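Local coordinates for putative transcriptional regulator (Streptomyces coelicolor A3, PDB 2PQQ), which is probably a cAMP-binding transcription factor of the CRP family, seen here as its N-terminal cyclic nucleotide-binding domain without the DNA-binding part, at residues A[30-35]-A[100-105]. Residues are numbered along the deposited sequence; the frame is centred on the assembly and turned at random.
Sequences EVTLAR and EVKLLA
Val31 and Leu33 pair with Leu103 and Val101 through four backbone hydrogen bonds, joining strand 29-33 to strand 101-107 antiparallel, at 160° between the short segments. Val31 N reaches Leu103 O at 2.9 Å, and Leu33 N reaches Val101 O at 2.8 Å. The two return bonds complete both hydrogen-bonded pairs. Glu30 with Leu104 and Thr32 with Lys102 are the non-hydrogen-bonded pairs.

The faces differ in chemistry. On one, Leu103 turns CD1 toward Val31 and Leu33. Leu103 CD1 lies 3.7 Å from Val31 CG1 and 4.0 Å from Leu33 CG. Leu33 and Val101 lie side by side, with their CB atoms 4.1 Å apart. Leu39 touches Leu33 and Leu103, and Tyr50 touches Leu103, so this face turns into the jelly roll of the domain.

On the other face, Lys102 runs beside Thr32, its CG against Thr32 CB. The chain is extended until chi4 (-62°) turns Lys102 NZ aside, 3.9 Å from Thr32 OG1. In Glu30 the bend at chi2 (-85°) folds CD back over the strand pair. Glu30 OE1 comes 3.0 Å from Leu103 O without a hydrogen bond. The side chain crosses that of Lys102, but Glu30 OE2 stays 5.0 Å from Lys102 NZ. An alanine in place of Lys102 would probably leave Thr32 without its aliphatic neighbour and Glu30 without the positive charge of this lysine.

Lys102 also bonds through its backbone to Thr53 and Glu54, so strand 101-107 lies between two partners. Backbone bonds and apolar packing therefore join strand 29-33 to the jelly roll, while the Glu30–Lys102 attraction is likely to be long-range and weak.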
loop_
_atom_site.group_PDB
_atom_site.type_symbol
_atom_site.label_atom_id
_atom_site.label_comp_id
_atom_site.label_asym_id
_atom_site.label_seq_id
_atom_site.Cartn_x
_atom_site.Cartn_y
_atom_site.Cartn_z
ATOM N N GLU A 30 29.067 1.336 18.623
ATOM C CA GLU A 30 28.708 2.695 18.996
ATOM C C GLU A 30 29.146 3.636 17.883
ATOM O O GLU A 30 30.236 3.491 17.343
ATOM C CB GLU A 30 29.437 3.099 20.282
ATOM C CG GLU A 30 28.579 3.117 21.534
ATOM C CD GLU A 30 27.833 4.436 21.682
ATOM O OE1 GLU A 30 26.795 4.611 20.989
ATOM O OE2 GLU A 30 28.292 5.292 22.490
ATOM N N VAL A 31 28.275 4.570 17.526
ATOM C CA VAL A 31 28.595 5.632 16.576
ATOM C C VAL A 31 28.228 6.972 17.263
ATOM O O VAL A 31 27.207 7.057 17.937
ATOM C CB VAL A 31 27.822 5.428 15.225
ATOM C CG1 VAL A 31 28.088 6.564 14.269
ATOM C CG2 VAL A 31 28.208 4.102 14.563
ATOM N N THR A 32 29.070 7.995 17.136
ATOM C CA THR A 32 28.704 9.320 17.645
ATOM C C THR A 32 28.972 10.383 16.583
ATOM O O THR A 32 30.023 10.402 15.945
ATOM C CB THR A 32 29.362 9.643 19.044
ATOM O OG1 THR A 32 29.336 11.059 19.316
ATOM C CG2 THR A 32 30.790 9.152 19.087
ATOM N N LEU A 33 27.976 11.228 16.370
ATOM C CA LEU A 33 28.035 12.265 15.370
ATOM C C LEU A 33 28.013 13.609 16.076
ATOM O O LEU A 33 27.304 13.765 17.055
ATOM C CB LEU A 33 26.803 12.181 14.474
ATOM C CG LEU A 33 26.458 10.894 13.766
ATOM C CD1 LEU A 33 25.130 11.073 13.032
ATOM C CD2 LEU A 33 27.581 10.585 12.815
ATOM N N ALA A 34 28.796 14.558 15.577
ATOM C CA ALA A 34 28.631 15.967 15.928
ATOM C C ALA A 34 27.538 16.575 15.050
ATOM O O ALA A 34 27.230 16.060 13.972
ATOM C CB ALA A 34 29.930 16.728 15.728
ATOM N N ARG A 35 26.962 17.677 15.504
ATOM C CA ARG A 35 25.954 18.403 14.733
ATOM C C ARG A 35 26.466 18.741 13.328
ATOM O O ARG A 35 27.600 19.220 13.157
ATOM C CB ARG A 35 25.536 19.667 15.491
ATOM C CG ARG A 35 24.555 20.571 14.762
ATOM C CD ARG A 35 24.291 21.856 15.556
ATOM N NE ARG A 35 22.996 21.825 16.238
ATOM C CZ ARG A 35 22.816 21.668 17.549
ATOM N NH1 ARG A 35 23.851 21.534 18.368
ATOM N NH2 ARG A 35 21.586 21.657 18.047
ATOM N N GLU A 100 24.254 16.747 18.669
ATOM C CA GLU A 100 25.096 15.640 19.083
ATOM C C GLU A 100 24.221 14.394 19.019
ATOM O O GLU A 100 23.122 14.375 19.570
ATOM C CB GLU A 100 25.596 15.840 20.514
ATOM C CG GLU A 100 26.549 14.744 20.973
ATOM C CD GLU A 100 26.166 14.152 22.309
ATOM O OE1 GLU A 100 26.405 14.799 23.361
ATOM O OE2 GLU A 100 25.638 13.020 22.308
ATOM N N VAL A 101 24.687 13.371 18.313
ATOM C CA VAL A 101 23.934 12.130 18.195
ATOM C C VAL A 101 24.800 10.930 18.589
ATOM O O VAL A 101 25.987 10.875 18.269
ATOM C CB VAL A 101 23.398 11.898 16.747
ATOM C CG1 VAL A 101 22.530 10.639 16.673
ATOM C CG2 VAL A 101 22.593 13.120 16.251
ATOM N N LYS A 102 24.189 9.979 19.281
ATOM C CA LYS A 102 24.791 8.670 19.492
ATOM C C LYS A 102 23.821 7.625 18.970
ATOM O O LYS A 102 22.587 7.788 19.080
ATOM C CB LYS A 102 25.101 8.435 20.969
ATOM C CG LYS A 102 26.267 9.260 21.494
ATOM C CD LYS A 102 26.518 9.007 22.984
ATOM C CE LYS A 102 27.364 10.103 23.624
ATOM N NZ LYS A 102 28.743 10.204 23.030
ATOM N N LEU A 103 24.388 6.584 18.358
ATOM C CA LEU A 103 23.626 5.496 17.760
ATOM C C LEU A 103 24.308 4.159 18.051
ATOM O O LEU A 103 25.513 4.114 18.318
ATOM C CB LEU A 103 23.529 5.641 16.230
ATOM C CG LEU A 103 23.270 6.995 15.555
ATOM C CD1 LEU A 103 24.573 7.564 15.063
ATOM C CD2 LEU A 103 22.330 6.815 14.395
ATOM N N LEU A 104 23.531 3.086 17.977
ATOM C CA LEU A 104 24.088 1.736 17.990
ATOM C C LEU A 104 23.827 1.148 16.611
ATOM O O LEU A 104 22.715 1.258 16.116
ATOM C CB LEU A 104 23.390 0.906 19.064
ATOM C CG LEU A 104 23.823 1.294 20.483
ATOM C CD1 LEU A 104 22.963 0.571 21.531
ATOM C CD2 LEU A 104 25.311 1.007 20.689
ATOM N N ALA A 105 24.828 0.542 15.999
ATOM C CA ALA A 105 24.693 0.039 14.629
ATOM C C ALA A 105 24.822 -1.473 14.578
ATOM O O ALA A 105 25.669 -2.048 15.266
ATOM C CB ALA A 105 25.763 0.677 13.749
#